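PDB 4M8R: hypothetical protein from Bacteroides caccae, which is of unknown function but joins an N-terminal Ig-like domain of the DUF4784 family to a WD40-like beta-propeller domain. Local coordinates for residues K368-L376 against P415-N423. Sequence-based numbering, arbitrary orientation.
With EDO (1,2-ethanediol), chain H.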
loop_
_atom_site.group_PDB
_atom_site.type_symbol
_atom_site.label_atom_id
_atom_site.label_comp_id
_atom_site.label_asym_id
_atom_site.label_seq_id
_atom_site.Cartn_x
_atom_site.Cartn_y
_atom_site.Cartn_z
ATOM N N LYS A 368 -29.657 9.815 -29.262
ATOM C CA LYS A 368 -28.781 10.931 -28.911
ATOM C C LYS A 368 -28.295 10.820 -27.467
ATOM O O LYS A 368 -29.098 10.826 -26.531
ATOM C CB LYS A 368 -29.516 12.260 -29.106
ATOM C CG LYS A 368 -28.625 13.481 -28.925
ATOM C CD LYS A 368 -29.376 14.781 -29.157
ATOM C CE LYS A 368 -28.484 15.979 -28.874
ATOM N NZ LYS A 368 -29.245 17.255 -28.846
ATOM N N VAL A 369 -26.978 10.723 -27.294
ATOM C CA VAL A 369 -26.369 10.681 -25.967
ATOM C C VAL A 369 -26.366 12.084 -25.381
ATOM O O VAL A 369 -25.888 13.010 -26.024
ATOM C CB VAL A 369 -24.913 10.178 -26.024
ATOM C CG1 VAL A 369 -24.261 10.258 -24.646
ATOM C CG2 VAL A 369 -24.849 8.754 -26.555
ATOM N N VAL A 370 -26.895 12.233 -24.168
ATOM C CA VAL A 370 -26.941 13.539 -23.487
ATOM C C VAL A 370 -26.135 13.603 -22.187
ATOM O O VAL A 370 -25.913 14.689 -21.651
ATOM C CB VAL A 370 -28.388 13.984 -23.187
ATOM C CG1 VAL A 370 -29.095 14.369 -24.478
ATOM C CG2 VAL A 370 -29.152 12.901 -22.433
ATOM N N SER A 371 -25.713 12.449 -21.680
ATOM C CA SER A 371 -24.844 12.401 -20.521
ATOM C C SER A 371 -24.025 11.119 -20.537
ATOM O O SER A 371 -24.501 10.075 -20.986
ATOM C CB SER A 371 -25.669 12.474 -19.237
ATOM O OG SER A 371 -24.856 12.801 -18.124
ATOM N N ILE A 372 -22.781 11.221 -20.066
ATOM C CA ILE A 372 -21.909 10.065 -19.863
ATOM C C ILE A 372 -21.268 10.192 -18.488
ATOM O O ILE A 372 -20.862 11.280 -18.086
ATOM C CB ILE A 372 -20.792 9.985 -20.930
ATOM C CG1 ILE A 372 -21.383 10.029 -22.341
ATOM C CG2 ILE A 372 -19.967 8.714 -20.748
ATOM C CD1 ILE A 372 -20.352 9.915 -23.442
ATOM N N THR A 373 -21.162 9.075 -17.778
ATOM C CA THR A 373 -20.548 9.073 -16.455
ATOM C C THR A 373 -20.056 7.665 -16.095
ATOM O O THR A 373 -20.413 6.697 -16.768
ATOM C CB THR A 373 -21.526 9.635 -15.403
ATOM O OG1 THR A 373 -20.884 9.712 -14.125
ATOM C CG2 THR A 373 -22.798 8.784 -15.321
ATOM N N ASN A 374 -19.227 7.561 -15.052
ATOM C CA ASN A 374 -18.511 6.322 -14.746
ATOM C C ASN A 374 -18.757 5.834 -13.332
ATOM O O ASN A 374 -18.665 6.607 -12.383
ATOM C CB ASN A 374 -17.005 6.520 -14.907
ATOM C CG ASN A 374 -16.612 6.949 -16.303
ATOM O OD1 ASN A 374 -16.890 8.069 -16.717
ATOM N ND2 ASN A 374 -15.948 6.063 -17.030
ATOM N N ARG A 375 -19.053 4.546 -13.200
ATOM C CA ARG A 375 -19.186 3.915 -11.899
ATOM C C ARG A 375 -17.854 3.250 -11.578
ATOM O O ARG A 375 -17.493 2.243 -12.191
ATOM C CB ARG A 375 -20.315 2.878 -11.909
ATOM C CG ARG A 375 -20.896 2.641 -10.524
ATOM C CD ARG A 375 -21.434 1.239 -10.312
ATOM N NE ARG A 375 -22.563 0.914 -11.176
ATOM C CZ ARG A 375 -23.492 0.003 -10.896
ATOM N NH1 ARG A 375 -23.462 -0.677 -9.755
ATOM N NH2 ARG A 375 -24.472 -0.217 -11.763
ATOM N N LEU A 376 -17.125 3.812 -10.618
ATOM C CA LEU A 376 -15.728 3.431 -10.409
ATOM C C LEU A 376 -15.489 2.170 -9.581
ATOM O O LEU A 376 -14.343 1.773 -9.425
ATOM C CB LEU A 376 -14.941 4.608 -9.826
ATOM C CG LEU A 376 -14.968 5.882 -10.681
ATOM C CD1 LEU A 376 -14.110 6.967 -10.045
ATOM C CD2 LEU A 376 -14.508 5.593 -12.104
ATOM N N PRO A 415 -36.356 12.001 -15.946
ATOM C CA PRO A 415 -36.558 13.368 -16.439
ATOM C C PRO A 415 -35.320 14.258 -16.231
ATOM O O PRO A 415 -35.406 15.311 -15.590
ATOM C CB PRO A 415 -37.748 13.856 -15.605
ATOM C CG PRO A 415 -37.593 13.142 -14.310
ATOM C CD PRO A 415 -36.995 11.797 -14.633
ATOM N N TYR A 416 -34.186 13.830 -16.792
ATOM C CA TYR A 416 -32.892 14.491 -16.597
ATOM C C TYR A 416 -32.125 14.594 -17.912
ATOM O O TYR A 416 -32.256 13.731 -18.783
ATOM C CB TYR A 416 -32.008 13.696 -15.625
ATOM C CG TYR A 416 -32.684 13.165 -14.381
ATOM C CD1 TYR A 416 -33.203 14.026 -13.426
ATOM C CD2 TYR A 416 -32.769 11.796 -14.144
ATOM C CE1 TYR A 416 -33.813 13.543 -12.280
ATOM C CE2 TYR A 416 -33.376 11.302 -12.997
ATOM C CZ TYR A 416 -33.894 12.181 -12.071
ATOM O OH TYR A 416 -34.496 11.702 -10.933
ATOM N N ASN A 417 -31.306 15.637 -18.034
ATOM C CA ASN A 417 -30.318 15.744 -19.120
ATOM C C ASN A 417 -28.914 15.364 -18.663
ATOM O O ASN A 417 -28.062 15.023 -19.486
ATOM C CB ASN A 417 -30.284 17.166 -19.700
ATOM C CG ASN A 417 -31.293 17.370 -20.815
ATOM O OD1 ASN A 417 -31.424 16.533 -21.709
ATOM N ND2 ASN A 417 -32.000 18.494 -20.777
ATOM N N SER A 418 -28.673 15.442 -17.358
ATOM C CA SER A 418 -27.394 15.053 -16.784
ATOM C C SER A 418 -27.615 14.088 -15.637
ATOM O O SER A 418 -28.450 14.330 -14.760
ATOM C CB SER A 418 -26.644 16.282 -16.277
ATOM O OG SER A 418 -26.522 17.253 -17.297
ATOM N N VAL A 419 -26.873 12.986 -15.659
ATOM C CA VAL A 419 -26.799 12.084 -14.514
ATOM C C VAL A 419 -25.339 11.844 -14.169
ATOM O O VAL A 419 -24.467 11.960 -15.028
ATOM C CB VAL A 419 -27.504 10.735 -14.764
ATOM C CG1 VAL A 419 -29.005 10.943 -14.887
ATOM C CG2 VAL A 419 -26.943 10.032 -15.993
ATOM N N VAL A 420 -25.085 11.503 -12.911
ATOM C CA VAL A 420 -23.729 11.315 -12.425
ATOM C C VAL A 420 -23.674 10.205 -11.388
ATOM O O VAL A 420 -24.507 10.144 -10.487
ATOM C CB VAL A 420 -23.164 12.634 -11.836
ATOM C CG1 VAL A 420 -24.112 13.228 -10.797
ATOM C CG2 VAL A 420 -21.782 12.414 -11.237
ATOM N N TRP A 421 -22.696 9.318 -11.531
ATOM C CA TRP A 421 -22.396 8.331 -10.499
ATOM C C TRP A 421 -21.590 9.001 -9.385
ATOM O O TRP A 421 -20.698 9.806 -9.658
ATOM C CB TRP A 421 -21.580 7.179 -11.078
ATOM C CG TRP A 421 -22.375 6.131 -11.804
ATOM C CD1 TRP A 421 -22.332 5.848 -13.135
ATOM C CD2 TRP A 421 -23.313 5.215 -11.228
ATOM N NE1 TRP A 421 -23.184 4.818 -13.425
ATOM C CE2 TRP A 421 -23.800 4.410 -12.275
ATOM C CE3 TRP A 421 -23.785 4.999 -9.931
ATOM C CZ2 TRP A 421 -24.743 3.400 -12.070
ATOM C CZ3 TRP A 421 -24.726 3.996 -9.724
ATOM C CH2 TRP A 421 -25.193 3.208 -10.790
ATOM N N ALA A 422 -21.894 8.670 -8.133
ATOM C CA ALA A 422 -21.181 9.276 -7.012
ATOM C C ALA A 422 -21.193 8.437 -5.754
ATOM O O ALA A 422 -22.137 7.694 -5.496
ATOM C CB ALA A 422 -21.752 10.649 -6.706
ATOM N N ASN A 423 -20.107 8.548 -4.995
ATOM C CA ASN A 423 -20.069 8.111 -3.604
ATOM C C ASN A 423 -19.193 9.070 -2.795
ATOM O O ASN A 423 -18.790 10.125 -3.311
ATOM C CB ASN A 423 -19.575 6.665 -3.480
ATOM C CG ASN A 423 -18.091 6.518 -3.757
ATOM O OD1 ASN A 423 -17.451 7.415 -4.304
ATOM N ND2 ASN A 423 -17.535 5.381 -3.368
ATOM O OXT ASN A 423 -18.876 8.817 -1.628
HETATM C C1 EDO H . -17.100 11.614 -19.142
HETATM O O1 EDO H . -17.761 12.567 -18.305
HETATM C C2 EDO H . -16.846 10.354 -18.327
HETATM O O2 EDO H . -16.284 9.311 -19.135
#
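Two neighbouring sheets, probably blades of the predicted WD40-like propeller, meet here: Ser-371 and Thr-373, on the first strand of one four-stranded antiparallel sheet, face Val-419 and Trp-421 on the chain's last strand, which edges another sheet beside strand 118-123. The short strand segments run nearly parallel, 13° apart with axes 6.5 Å from each other, yet two side-chain hydroxyls rather than backbone carbonyls bridge them. Val-419 N donates to Ser-371 OG over 3.2 Å, and two residues on Trp-421 N reaches Thr-373 OG1, almost straight at 170°. Both hydroxyls stand anti to their own backbone nitrogens (chi1 -176° in Thr-373), which aims them at the opposing N-H groups. That torsion sets Thr-373 CG2 obliquely beside the indole, 3.7 Å from Trp-421 CD1.

Past the strand end, Arg-375 lies along one face of the tryptophan. Its CB sits 3.6 Å from the centroid of the five-membered ring of Trp-421, practically on the ring normal, in a CH-pi contact, and CG follows over the middle of the indole. The chain then bends at chi3, bringing Arg-375 NE to 3.4 Å from Trp-421 CZ2; the guanidinium is tilted from the ring rather than stacked flat. Its NH1 makes a salt bridge to Glu-135 of the second subunit, while NH2 hydrogen-bonds to Tyr-408 OH. Trp-421 NE1 hydrogen-bonds to Thr-383 OG1 on the neighbouring strand of the first sheet, which helps fix the indole's rotation. With an alanine here in place of the indole, Arg-375 would probably lose the platform under its aliphatic part, leaving its guanidinium less firmly placed for Glu-135 of the second subunit. A C-terminal strand completing the sheet begun by strand 118-123 is consistent with the Velcro-type closure of beta-propellers.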